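Long-range contacts in sgbp-b (Bacteroides uniformis, PDB 7K44), which probably binds xyloglucan at the cell surface as part of a polysaccharide utilization locus of this gut bacterium: residues 210-215 / 378-383; 263-268 / 356-361; 32-37 / 113-118. All coordinates share one frame; numbering follows the deposited sequence.

In the fold
From the N terminus, interaction 3 comes first: residues 32-37 and 113-118 close a loop over the first β-sandwich domain and bring together edge strands of its two sheets. A second sandwich, within the IPT/TIG range, follows. Interaction 1 then joins residues 210-215 to strand 371-384, the last strand of the chain, at the calcium site, both inside the xyloglucan-binding region. Interaction 2, residues 263-268 with 356-361, is nested inside the loop that interaction 1 closes and belongs to the facing sheet. Interactions 1 and 2 touch, their centres about 9 Å apart, whereas the centre of interaction 3 lies about 49 Å from that of interaction 1.

Interaction 1. Residues 210-215 / 378-383; sequences IVLNYD and DNFRVV. With CA (calcium ion), chain B.
A classic beta bulge between V211-L212 and F380 leads straight into a calcium site shared by the two segments. V211 N gives F380 O a bond of 2.8 Å, and L212 N adds a weak one to the same oxygen; F380 N returns a bond of 2.9 Å to L212 O. Past the bulge, N213 O reaches the calcium ion at 2.4 Å, as does D215 OD2. D378, its CG swung away from the backbone N (chi1 -155°), grips the ion with both carboxylate oxygens. Water 2 and the backbone oxygens of D241 and K243 complete seven ligands, so the positive ion can offset the two carboxylates it draws together. N213 OD1 turns back in an Asx turn to accept D215 N at 2.9 Å, the donor standing 44° out of the carbonyl plane, which steadies the loop between two ligands. In the second shell, N379 OD1 accepts from the calcium-bound water 2 at 2.7 Å and from water 1, which in turn accepts from N213 ND2, while N379 ND2 is bonded to D241. Away from the ion, the L212 side chain runs alongside that of F380, L212 CD2 resting 3.7 Å from F380 CD1. I210 CD1 meets N379 CB at 3.8 Å. R381 NH2 bonds N379 O and also forms a salt bridge with E288 of strand 283-291. F380 packs on L358 and L360 of strand 357-364, so the contact joins the two facing sheets.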
ATOM      1  N   ILE A 210      14.801  12.268  -4.423  1.00 19.98           N
ATOM      2  CA  ILE A 210      15.165  11.504  -5.610  1.00 19.27           C
ATOM      3  C   ILE A 210      16.636  11.727  -5.938  1.00 19.83           C
ATOM      4  O   ILE A 210      17.110  12.873  -5.986  1.00 21.99           O
ATOM      5  CB  ILE A 210      14.270  11.924  -6.787  1.00 17.97           C
ATOM      6  CG1 ILE A 210      12.858  11.369  -6.615  1.00 19.29           C
ATOM      7  CG2 ILE A 210      14.861  11.459  -8.122  1.00 19.98           C
ATOM      8  CD1 ILE A 210      12.751   9.868  -6.904  1.00 19.90           C
ATOM      9  N   VAL A 211      17.365  10.626  -6.154  1.00 18.36           N
ATOM     10  CA  VAL A 211      18.767  10.673  -6.570  1.00 17.56           C
ATOM     11  C   VAL A 211      18.969  10.239  -8.016  1.00 19.55           C
ATOM     12  O   VAL A 211      20.052  10.488  -8.582  1.00 20.23           O
ATOM     13  CB  VAL A 211      19.683   9.867  -5.624  1.00 20.67           C
ATOM     14  CG1 VAL A 211      19.523  10.364  -4.197  1.00 20.52           C
ATOM     15  CG2 VAL A 211      19.382   8.367  -5.715  1.00 21.57           C
ATOM     16  N   LEU A 212      17.976   9.601  -8.629  1.00 18.85           N
ATOM     17  CA  LEU A 212      18.082   9.162 -10.020  1.00 18.56           C
ATOM     18  C   LEU A 212      16.679   8.937 -10.550  1.00 20.34           C
ATOM     19  O   LEU A 212      15.941   8.099 -10.020  1.00 19.20           O
ATOM     20  CB  LEU A 212      18.884   7.869 -10.121  1.00 19.51           C
ATOM     21  CG  LEU A 212      18.898   7.210 -11.506  1.00 18.22           C
ATOM     22  CD1 LEU A 212      19.595   8.101 -12.552  1.00 20.56           C
ATOM     23  CD2 LEU A 212      19.580   5.860 -11.474  1.00 19.65           C
ATOM     24  N   ASN A 213      16.311   9.669 -11.602  1.00 19.40           N
ATOM     25  CA  ASN A 213      15.013   9.450 -12.228  1.00 18.79           C
ATOM     26  C   ASN A 213      15.064   9.380 -13.744  1.00 19.89           C
ATOM     27  O   ASN A 213      14.006   9.291 -14.371  1.00 20.38           O
ATOM     28  CB  ASN A 213      13.951  10.470 -11.761  1.00 19.84           C
ATOM     29  CG  ASN A 213      14.225  11.877 -12.237  1.00 22.39           C
ATOM     30  OD1 ASN A 213      15.115  12.115 -13.059  1.00 21.11           O
ATOM     31  ND2 ASN A 213      13.461  12.823 -11.711  1.00 24.60           N
ATOM     32  N   TYR A 214      16.247   9.423 -14.345  1.00 19.15           N
ATOM     33  CA  TYR A 214      16.429   9.309 -15.790  1.00 19.99           C
ATOM     34  C   TYR A 214      15.815  10.461 -16.563  1.00 23.80           C
ATOM     35  O   TYR A 214      15.728  10.395 -17.801  1.00 23.78           O
ATOM     36  CB  TYR A 214      15.921   7.977 -16.329  1.00 20.33           C
ATOM     37  CG  TYR A 214      16.610   6.782 -15.707  1.00 20.09           C
ATOM     38  CD1 TYR A 214      17.984   6.613 -15.833  1.00 18.99           C
ATOM     39  CD2 TYR A 214      15.886   5.824 -15.023  1.00 20.06           C
ATOM     40  CE1 TYR A 214      18.628   5.514 -15.280  1.00 19.57           C
ATOM     41  CE2 TYR A 214      16.503   4.714 -14.466  1.00 18.90           C
ATOM     42  CZ  TYR A 214      17.875   4.563 -14.606  1.00 19.43           C
ATOM     43  OH  TYR A 214      18.529   3.476 -14.091  1.00 21.51           O
ATOM     44  N   ASP A 215      15.373  11.503 -15.859  1.00 22.13           N
ATOM     45  CA  ASP A 215      14.798  12.677 -16.486  1.00 22.13           C
ATOM     46  C   ASP A 215      15.718  13.841 -16.115  1.00 23.61           C
ATOM     47  O   ASP A 215      16.778  14.002 -16.735  1.00 26.93           O
ATOM     48  CB  ASP A 215      13.328  12.832 -16.086  1.00 22.61           C
ATOM     49  CG  ASP A 215      12.463  11.661 -16.572  1.00 23.98           C
ATOM     50  OD1 ASP A 215      12.337  11.479 -17.798  1.00 26.27           O
ATOM     51  OD2 ASP A 215      11.916  10.913 -15.733  1.00 22.69           O
ATOM     52  N   ASP A 378      12.714   2.954 -11.964  1.00 17.10           N
ATOM     53  CA  ASP A 378      12.662   4.410 -11.974  1.00 17.56           C
ATOM     54  C   ASP A 378      12.648   4.928 -10.545  1.00 17.81           C
ATOM     55  O   ASP A 378      12.408   4.188  -9.581  1.00 17.12           O
ATOM     56  CB  ASP A 378      11.406   4.896 -12.718  1.00 18.54           C
ATOM     57  CG  ASP A 378      11.536   6.312 -13.309  1.00 19.77           C
ATOM     58  OD1 ASP A 378      12.537   7.045 -13.107  1.00 19.63           O
ATOM     59  OD2 ASP A 378      10.565   6.687 -14.006  1.00 21.45           O
ATOM     60  N   ASN A 379      12.888   6.231 -10.426  1.00 17.40           N
ATOM     61  CA  ASN A 379      12.618   6.990  -9.199  1.00 18.86           C
ATOM     62  C   ASN A 379      13.350   6.430  -7.980  1.00 17.78           C
ATOM     63  O   ASN A 379      12.737   6.087  -6.972  1.00 19.22           O
ATOM     64  CB  ASN A 379      11.115   7.122  -8.948  1.00 19.03           C
ATOM     65  CG  ASN A 379      10.475   8.157  -9.843  1.00 20.48           C
ATOM     66  OD1 ASN A 379      11.154   9.053 -10.344  1.00 21.71           O
ATOM     67  ND2 ASN A 379       9.159   8.058 -10.024  1.00 22.34           N
ATOM     68  N   PHE A 380      14.681   6.367  -8.075  1.00 16.96           N
ATOM     69  CA  PHE A 380      15.486   5.994  -6.919  1.00 16.96           C
ATOM     70  C   PHE A 380      15.560   7.181  -5.962  1.00 19.91           C
ATOM     71  O   PHE A 380      15.889   8.301  -6.365  1.00 19.26           O
ATOM     72  CB  PHE A 380      16.893   5.575  -7.350  1.00 17.63           C
ATOM     73  CG  PHE A 380      16.932   4.341  -8.206  1.00 18.51           C
ATOM     74  CD1 PHE A 380      16.711   4.418  -9.573  1.00 20.13           C
ATOM     75  CD2 PHE A 380      17.208   3.108  -7.646  1.00 19.75           C
ATOM     76  CE1 PHE A 380      16.756   3.279 -10.378  1.00 20.39           C
ATOM     77  CE2 PHE A 380      17.253   1.959  -8.436  1.00 20.52           C
ATOM     78  CZ  PHE A 380      17.021   2.044  -9.798  1.00 20.22           C
ATOM     79  N   ARG A 381      15.241   6.935  -4.691  1.00 21.12           N
ATOM     80  CA  ARG A 381      15.253   7.971  -3.666  1.00 19.40           C
ATOM     81  C   ARG A 381      15.866   7.405  -2.395  1.00 20.04           C
ATOM     82  O   ARG A 381      15.857   6.193  -2.176  1.00 21.90           O
ATOM     83  CB  ARG A 381      13.851   8.535  -3.373  1.00 19.80           C
ATOM     84  CG  ARG A 381      12.809   7.512  -2.914  1.00 22.08           C
ATOM     85  CD  ARG A 381      11.921   7.047  -4.050  1.00 21.29           C
ATOM     86  NE  ARG A 381      10.754   6.282  -3.592  1.00 19.44           N
ATOM     87  CZ  ARG A 381       9.978   5.572  -4.404  1.00 19.70           C
ATOM     88  NH1 ARG A 381       8.927   4.896  -3.914  1.00 19.59           N
ATOM     89  NH2 ARG A 381      10.232   5.547  -5.718  1.00 20.26           N
ATOM     90  N   VAL A 382      16.431   8.290  -1.575  1.00 19.16           N
ATOM     91  CA  VAL A 382      16.939   7.925  -0.251  1.00 20.29           C
ATOM     92  C   VAL A 382      16.017   8.562   0.777  1.00 20.33           C
ATOM     93  O   VAL A 382      15.885   9.793   0.816  1.00 21.30           O
ATOM     94  CB  VAL A 382      18.393   8.378  -0.038  1.00 19.52           C
ATOM     95  CG1 VAL A 382      18.831   7.994   1.380  1.00 20.34           C
ATOM     96  CG2 VAL A 382      19.318   7.767  -1.080  1.00 19.33           C
ATOM     97  N   VAL A 383      15.388   7.726   1.617  1.00 19.33           N
ATOM     98  CA  VAL A 383      14.327   8.172   2.514  1.00 19.50           C
ATOM     99  C   VAL A 383      14.462   7.484   3.865  1.00 20.04           C
ATOM    100  O   VAL A 383      15.060   6.418   3.992  1.00 20.88           O
ATOM    101  CB  VAL A 383      12.921   7.889   1.938  1.00 20.52           C
ATOM    102  CG1 VAL A 383      12.645   8.743   0.703  1.00 20.38           C
ATOM    103  CG2 VAL A 383      12.757   6.412   1.640  1.00 22.07           C
TER
HETATM  104 CA    CA B 401      11.666   8.767 -14.774  1.00 20.01          CA
HETATM  105  O   HOH W   1      11.342  11.880  -9.888  1.00 24.73           O
HETATM  106  O   HOH W   2      10.926   9.985 -12.833  1.00 21.32           O

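Interaction 2. Residues 263-268 / 356-361; sequences NGAVWG and DELALQ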
ATOM      1  N   ASN A 263      24.648   3.746 -13.339  1.00 18.67           N
ATOM      2  CA  ASN A 263      24.052   5.067 -13.417  1.00 16.93           C
ATOM      3  C   ASN A 263      24.862   6.056 -12.600  1.00 18.09           C
ATOM      4  O   ASN A 263      25.476   5.696 -11.592  1.00 20.03           O
ATOM      5  CB  ASN A 263      22.632   5.064 -12.782  1.00 17.96           C
ATOM      6  CG  ASN A 263      21.768   3.899 -13.245  1.00 18.97           C
ATOM      7  OD1 ASN A 263      21.188   3.924 -14.333  1.00 21.62           O
ATOM      8  ND2 ASN A 263      21.661   2.869 -12.399  1.00 19.22           N
ATOM      9  N   GLY A 264      24.833   7.320 -13.020  1.00 20.19           N
ATOM     10  CA  GLY A 264      25.286   8.392 -12.161  1.00 20.96           C
ATOM     11  C   GLY A 264      24.110   8.955 -11.379  1.00 20.00           C
ATOM     12  O   GLY A 264      23.099   9.362 -11.958  1.00 23.06           O
ATOM     13  N   ALA A 265      24.211   8.968 -10.055  1.00 19.91           N
ATOM     14  CA  ALA A 265      23.151   9.511  -9.221  1.00 20.95           C
ATOM     15  C   ALA A 265      23.575  10.865  -8.663  1.00 22.53           C
ATOM     16  O   ALA A 265      24.763  11.214  -8.658  1.00 21.75           O
ATOM     17  CB  ALA A 265      22.822   8.545  -8.076  1.00 18.73           C
ATOM     18  N   VAL A 266      22.591  11.639  -8.220  1.00 20.44           N
ATOM     19  CA  VAL A 266      22.817  12.956  -7.635  1.00 22.45           C
ATOM     20  C   VAL A 266      22.475  12.848  -6.157  1.00 23.86           C
ATOM     21  O   VAL A 266      21.298  12.807  -5.780  1.00 22.35           O
ATOM     22  CB  VAL A 266      21.988  14.040  -8.326  1.00 27.78           C
ATOM     23  CG1 VAL A 266      22.193  15.380  -7.630  1.00 31.20           C
ATOM     24  CG2 VAL A 266      22.361  14.121  -9.783  1.00 26.93           C
ATOM     25  N   TRP A 267      23.493  12.816  -5.308  1.00 22.65           N
ATOM     26  CA  TRP A 267      23.277  12.509  -3.900  1.00 23.45           C
ATOM     27  C   TRP A 267      23.060  13.741  -3.030  1.00 24.52           C
ATOM     28  O   TRP A 267      22.798  13.593  -1.830  1.00 25.28           O
ATOM     29  CB  TRP A 267      24.431  11.662  -3.356  1.00 24.71           C
ATOM     30  CG  TRP A 267      24.658  10.398  -4.142  1.00 20.81           C
ATOM     31  CD1 TRP A 267      25.576  10.206  -5.137  1.00 24.53           C
ATOM     32  CD2 TRP A 267      23.938   9.163  -4.010  1.00 19.99           C
ATOM     33  NE1 TRP A 267      25.471   8.929  -5.632  1.00 22.80           N
ATOM     34  CE2 TRP A 267      24.484   8.262  -4.950  1.00 21.21           C
ATOM     35  CE3 TRP A 267      22.884   8.735  -3.194  1.00 21.01           C
ATOM     36  CZ2 TRP A 267      24.023   6.959  -5.089  1.00 20.67           C
ATOM     37  CZ3 TRP A 267      22.421   7.431  -3.325  1.00 22.74           C
ATOM     38  CH2 TRP A 267      22.992   6.558  -4.277  1.00 21.44           C
ATOM     39  N   GLY A 268      23.125  14.942  -3.594  1.00 25.92           N
ATOM     40  CA  GLY A 268      23.034  16.151  -2.799  1.00 28.46           C
ATOM     41  C   GLY A 268      21.624  16.571  -2.436  1.00 26.09           C
ATOM     42  O   GLY A 268      21.173  17.653  -2.823  1.00 27.87           O
ATOM     43  N   ASP A 356      29.924   8.681  -7.537  1.00 24.26           N
ATOM     44  CA  ASP A 356      28.498   8.975  -7.631  1.00 22.44           C
ATOM     45  C   ASP A 356      27.644   7.815  -8.122  1.00 21.66           C
ATOM     46  O   ASP A 356      26.426   7.988  -8.260  1.00 21.83           O
ATOM     47  CB  ASP A 356      28.249  10.205  -8.527  1.00 23.53           C
ATOM     48  CG  ASP A 356      28.756  10.010  -9.952  1.00 29.24           C
ATOM     49  OD1 ASP A 356      28.781   8.863 -10.445  1.00 29.46           O
ATOM     50  OD2 ASP A 356      29.159  11.009 -10.589  1.00 37.99           O
ATOM     51  N   GLU A 357      28.224   6.645  -8.371  1.00 20.28           N
ATOM     52  CA  GLU A 357      27.508   5.605  -9.098  1.00 21.27           C
ATOM     53  C   GLU A 357      26.407   4.957  -8.252  1.00 18.93           C
ATOM     54  O   GLU A 357      26.522   4.794  -7.031  1.00 20.22           O
ATOM     55  CB  GLU A 357      28.477   4.527  -9.574  1.00 20.16           C
ATOM     56  CG  GLU A 357      27.844   3.490 -10.505  1.00 21.52           C
ATOM     57  CD  GLU A 357      28.869   2.521 -11.049  1.00 24.37           C
ATOM     58  OE1 GLU A 357      29.477   1.774 -10.258  1.00 24.86           O
ATOM     59  OE2 GLU A 357      29.092   2.520 -12.280  1.00 26.81           O
ATOM     60  N   LEU A 358      25.335   4.581  -8.933  1.00 18.29           N
ATOM     61  CA  LEU A 358      24.285   3.709  -8.409  1.00 17.20           C
ATOM     62  C   LEU A 358      24.219   2.558  -9.403  1.00 18.96           C
ATOM     63  O   LEU A 358      23.925   2.777 -10.583  1.00 19.37           O
ATOM     64  CB  LEU A 358      22.970   4.482  -8.340  1.00 18.03           C
ATOM     65  CG  LEU A 358      21.779   3.867  -7.600  1.00 19.69           C
ATOM     66  CD1 LEU A 358      20.744   4.938  -7.269  1.00 20.54           C
ATOM     67  CD2 LEU A 358      21.144   2.767  -8.407  1.00 22.19           C
ATOM     68  N   ALA A 359      24.556   1.348  -8.963  1.00 18.05           N
ATOM     69  CA  ALA A 359      24.662   0.199  -9.857  1.00 19.00           C
ATOM     70  C   ALA A 359      23.727  -0.938  -9.458  1.00 19.61           C
ATOM     71  O   ALA A 359      23.628  -1.295  -8.277  1.00 19.29           O
ATOM     72  CB  ALA A 359      26.096  -0.330  -9.927  1.00 19.36           C
ATOM     73  N   LEU A 360      23.078  -1.532 -10.464  1.00 18.65           N
ATOM     74  CA  LEU A 360      22.281  -2.745 -10.331  1.00 18.98           C
ATOM     75  C   LEU A 360      22.755  -3.733 -11.385  1.00 21.24           C
ATOM     76  O   LEU A 360      22.917  -3.357 -12.550  1.00 21.91           O
ATOM     77  CB  LEU A 360      20.785  -2.487 -10.549  1.00 21.33           C
ATOM     78  CG  LEU A 360      20.058  -1.511  -9.627  1.00 24.74           C
ATOM     79  CD1 LEU A 360      20.174  -0.096 -10.174  1.00 28.18           C
ATOM     80  CD2 LEU A 360      18.598  -1.915  -9.536  1.00 28.83           C
ATOM     81  N   GLN A 361      22.987  -4.985 -10.994  1.00 19.47           N
ATOM     82  CA  GLN A 361      23.447  -5.991 -11.946  1.00 19.42           C
ATOM     83  C   GLN A 361      22.690  -7.291 -11.759  1.00 20.55           C
ATOM     84  O   GLN A 361      22.572  -7.788 -10.632  1.00 21.99           O
ATOM     85  CB  GLN A 361      24.943  -6.258 -11.812  1.00 20.20           C
ATOM     86  CG  GLN A 361      25.771  -5.009 -11.882  1.00 21.14           C
ATOM     87  CD  GLN A 361      27.255  -5.289 -11.819  1.00 20.31           C
ATOM     88  OE1 GLN A 361      27.675  -6.369 -11.401  1.00 20.33           O
ATOM     89  NE2 GLN A 361      28.066  -4.324 -12.260  1.00 22.43           N
TER
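N263 and L358 form an antiparallel hydrogen-bonded pair where strand 255-264 ends and strand 357-364 begins, neighbours in the five-stranded sheet of the glycan-binding domain's β-sandwich. The backbone bonds are L358 N to N263 O, 2.9 Å, and N263 N to L358 O, 3.0 Å; beyond the strand end A265 N continues them to D356 O. Two side chains add to this pattern. N263 ND2 also donates to L358 O, at 2.9 Å, coming from the face of the carbonyl plane opposite the backbone donor, so two bonds from one residue grip this buried oxygen. N263 OD1 meanwhile takes the Y214 hydroxyl, and the amide is held at both ends. D356 O is likewise held by two donors, A265 N and W267 NE1, which reach it from opposite faces, NE1 53° out of the carbonyl plane. Apolar packing fills in between: A265 CB lies over one face of the indole, toward its rim, and touches L358 CB at 4.1 Å, while F350 meets W267 edge-to-face. The indole and the L358 side chain cross at about a right angle, W267 CH2 coming 4.1 Å from L358 CD1.

Interaction 3. Residues 32-37 / 113-118; sequences PYITRV and ASAFTP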
ATOM      1  N   PRO A  32     -26.732 -18.714  12.964  1.00 39.28           N
ATOM      2  CA  PRO A  32     -26.658 -17.357  12.416  1.00 35.59           C
ATOM      3  C   PRO A  32     -25.273 -16.757  12.577  1.00 37.01           C
ATOM      4  O   PRO A  32     -24.509 -17.115  13.476  1.00 37.74           O
ATOM      5  CB  PRO A  32     -27.684 -16.588  13.252  1.00 34.91           C
ATOM      6  CG  PRO A  32     -27.700 -17.306  14.558  1.00 41.43           C
ATOM      7  CD  PRO A  32     -27.511 -18.760  14.213  1.00 41.49           C
ATOM      8  N   TYR A  33     -24.950 -15.831  11.677  1.00 34.08           N
ATOM      9  CA  TYR A  33     -23.723 -15.063  11.769  1.00 33.11           C
ATOM     10  C   TYR A  33     -23.977 -13.657  11.248  1.00 34.42           C
ATOM     11  O   TYR A  33     -24.903 -13.418  10.470  1.00 32.74           O
ATOM     12  CB  TYR A  33     -22.563 -15.736  11.021  1.00 33.84           C
ATOM     13  CG  TYR A  33     -22.765 -15.851   9.525  1.00 39.92           C
ATOM     14  CD1 TYR A  33     -23.510 -16.893   8.982  1.00 39.17           C
ATOM     15  CD2 TYR A  33     -22.200 -14.926   8.658  1.00 40.26           C
ATOM     16  CE1 TYR A  33     -23.688 -17.005   7.616  1.00 41.89           C
ATOM     17  CE2 TYR A  33     -22.368 -15.031   7.290  1.00 36.63           C
ATOM     18  CZ  TYR A  33     -23.117 -16.069   6.777  1.00 36.48           C
ATOM     19  OH  TYR A  33     -23.289 -16.173   5.414  1.00 45.36           O
ATOM     20  N   ILE A  34     -23.146 -12.722  11.695  1.00 33.61           N
ATOM     21  CA  ILE A  34     -23.218 -11.329  11.272  1.00 31.31           C
ATOM     22  C   ILE A  34     -21.899 -10.976  10.605  1.00 35.07           C
ATOM     23  O   ILE A  34     -20.832 -11.114  11.213  1.00 37.49           O
ATOM     24  CB  ILE A  34     -23.510 -10.382  12.448  1.00 28.30           C
ATOM     25  CG1 ILE A  34     -24.871 -10.696  13.072  1.00 30.96           C
ATOM     26  CG2 ILE A  34     -23.462  -8.939  11.976  1.00 29.35           C
ATOM     27  CD1 ILE A  34     -25.149  -9.923  14.347  1.00 29.52           C
ATOM     28  N   THR A  35     -21.970 -10.532   9.353  1.00 32.40           N
ATOM     29  CA  THR A  35     -20.797 -10.094   8.612  1.00 34.44           C
ATOM     30  C   THR A  35     -20.507  -8.624   8.871  1.00 38.93           C
ATOM     31  O   THR A  35     -19.355  -8.234   9.089  1.00 40.08           O
ATOM     32  CB  THR A  35     -21.041 -10.305   7.117  1.00 41.58           C
ATOM     33  OG1 THR A  35     -21.283 -11.693   6.866  1.00 40.90           O
ATOM     34  CG2 THR A  35     -19.848  -9.824   6.305  1.00 38.52           C
ATOM     35  N   ARG A  36     -21.549  -7.801   8.850  1.00 31.94           N
ATOM     36  CA  ARG A  36     -21.396  -6.366   9.000  1.00 33.76           C
ATOM     37  C   ARG A  36     -22.775  -5.788   9.261  1.00 28.24           C
ATOM     38  O   ARG A  36     -23.799  -6.464   9.108  1.00 28.08           O
ATOM     39  CB  ARG A  36     -20.801  -5.723   7.749  1.00 33.30           C
ATOM     40  CG  ARG A  36     -21.621  -5.985   6.499  1.00 32.37           C
ATOM     41  CD  ARG A  36     -20.980  -5.395   5.236  1.00 43.23           C
ATOM     42  NE  ARG A  36     -21.742  -5.774   4.047  1.00 36.42           N
ATOM     43  CZ  ARG A  36     -22.578  -4.968   3.398  1.00 47.68           C
ATOM     44  NH1 ARG A  36     -22.763  -3.721   3.813  1.00 47.94           N
ATOM     45  NH2 ARG A  36     -23.237  -5.411   2.333  1.00 49.29           N
ATOM     46  N   VAL A  37     -22.783  -4.520   9.646  1.00 28.51           N
ATOM     47  CA  VAL A  37     -24.003  -3.750   9.825  1.00 27.95           C
ATOM     48  C   VAL A  37     -23.867  -2.479   9.007  1.00 29.02           C
ATOM     49  O   VAL A  37     -22.878  -1.748   9.149  1.00 31.58           O
ATOM     50  CB  VAL A  37     -24.243  -3.419  11.307  1.00 28.89           C
ATOM     51  CG1 VAL A  37     -25.478  -2.545  11.449  1.00 28.94           C
ATOM     52  CG2 VAL A  37     -24.404  -4.700  12.094  1.00 29.38           C
ATOM     53  N   ALA A 113     -29.076 -20.697  17.631  1.00 50.55           N
ATOM     54  CA  ALA A 113     -28.061 -20.040  18.440  1.00 46.85           C
ATOM     55  C   ALA A 113     -28.220 -18.532  18.273  1.00 45.02           C
ATOM     56  O   ALA A 113     -29.194 -18.055  17.682  1.00 46.13           O
ATOM     57  CB  ALA A 113     -26.663 -20.519  18.040  1.00 46.28           C
ATOM     58  N   SER A 114     -27.256 -17.781  18.792  1.00 42.33           N
ATOM     59  CA  SER A 114     -27.243 -16.333  18.673  1.00 39.42           C
ATOM     60  C   SER A 114     -26.013 -15.899  17.890  1.00 40.65           C
ATOM     61  O   SER A 114     -24.998 -16.604  17.845  1.00 38.74           O
ATOM     62  CB  SER A 114     -27.227 -15.657  20.054  1.00 32.63           C
ATOM     63  OG  SER A 114     -28.495 -15.735  20.677  1.00 38.72           O
ATOM     64  N   ALA A 115     -26.124 -14.739  17.251  1.00 38.13           N
ATOM     65  CA  ALA A 115     -24.993 -14.064  16.640  1.00 30.91           C
ATOM     66  C   ALA A 115     -24.927 -12.650  17.195  1.00 26.45           C
ATOM     67  O   ALA A 115     -25.954 -12.064  17.548  1.00 30.72           O
ATOM     68  CB  ALA A 115     -25.109 -14.018  15.106  1.00 35.11           C
ATOM     69  N   PHE A 116     -23.717 -12.106  17.281  1.00 29.38           N
ATOM     70  CA  PHE A 116     -23.571 -10.738  17.752  1.00 30.24           C
ATOM     71  C   PHE A 116     -22.391 -10.069  17.067  1.00 29.33           C
ATOM     72  O   PHE A 116     -21.520 -10.726  16.490  1.00 32.17           O
ATOM     73  CB  PHE A 116     -23.447 -10.653  19.279  1.00 28.53           C
ATOM     74  CG  PHE A 116     -22.164 -11.218  19.829  1.00 34.97           C
ATOM     75  CD1 PHE A 116     -21.983 -12.586  19.943  1.00 40.48           C
ATOM     76  CD2 PHE A 116     -21.153 -10.378  20.258  1.00 35.40           C
ATOM     77  CE1 PHE A 116     -20.810 -13.105  20.465  1.00 38.05           C
ATOM     78  CE2 PHE A 116     -19.977 -10.890  20.780  1.00 43.23           C
ATOM     79  CZ  PHE A 116     -19.807 -12.255  20.882  1.00 43.90           C
ATOM     80  N   THR A 117     -22.371  -8.744  17.147  1.00 28.26           N
ATOM     81  CA  THR A 117     -21.336  -7.954  16.502  1.00 26.95           C
ATOM     82  C   THR A 117     -21.123  -6.712  17.347  1.00 29.80           C
ATOM     83  O   THR A 117     -22.059  -6.258  18.017  1.00 27.98           O
ATOM     84  CB  THR A 117     -21.762  -7.564  15.071  1.00 30.44           C
ATOM     85  OG1 THR A 117     -20.662  -6.962  14.377  1.00 35.07           O
ATOM     86  CG2 THR A 117     -22.944  -6.586  15.078  1.00 27.19           C
ATOM     87  N   PRO A 118     -19.914  -6.156  17.366  1.00 27.38           N
ATOM     88  CA  PRO A 118     -19.704  -4.894  18.082  1.00 30.57           C
ATOM     89  C   PRO A 118     -20.587  -3.798  17.509  1.00 29.51           C
ATOM     90  O   PRO A 118     -20.901  -3.783  16.319  1.00 30.05           O
ATOM     91  CB  PRO A 118     -18.220  -4.585  17.833  1.00 31.59           C
ATOM     92  CG  PRO A 118     -17.613  -5.886  17.478  1.00 35.19           C
ATOM     93  CD  PRO A 118     -18.670  -6.646  16.743  1.00 34.00           C
TER
HETATM   94  O   HOH W   3     -24.660 -18.672  15.893  1.00 43.88           O
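I34 and A115 are the middle of an apolar seam between strands 33-37 and 114-118, which run nearly parallel, their axes 25° apart and 5.8 Å at closest approach, with no direct hydrogen bond between them. The tight part is on the inward side. P32 CG lies 3.5 Å from A113 O, and P32 CB packs on A115 CB. A115 CB also sits against the P32 carbonyl, 3.6 Å from P32 O, and meets I34 CG1 at 3.9 Å. With I34 CG1 beside its own backbone N (chi1 -62°), the extended branch carries CD1 across to F116 CA, 3.8 Å away, while CG2 drops onto T117 CB. T117 CG2 continues the row to V37 CG2 at 3.8 Å. With an alanine in place of I34, both branches would be gone, and a gap would probably open between the two sheets where they now fill the space against A115 CB, F116 CA and T117 CB. The outer side is looser: Y33, S114 and F116 direct their CB atoms away from the opposing strand, and water 3 donates to both P32 O and S114 O, bridging backbones that do not bond directly. Strand 33-39 ends one sheet and strand 114-120 the other, so the first and last strands of the domain close one side of a two-sheet β-sandwich, consistent with an immunoglobulin-like fold.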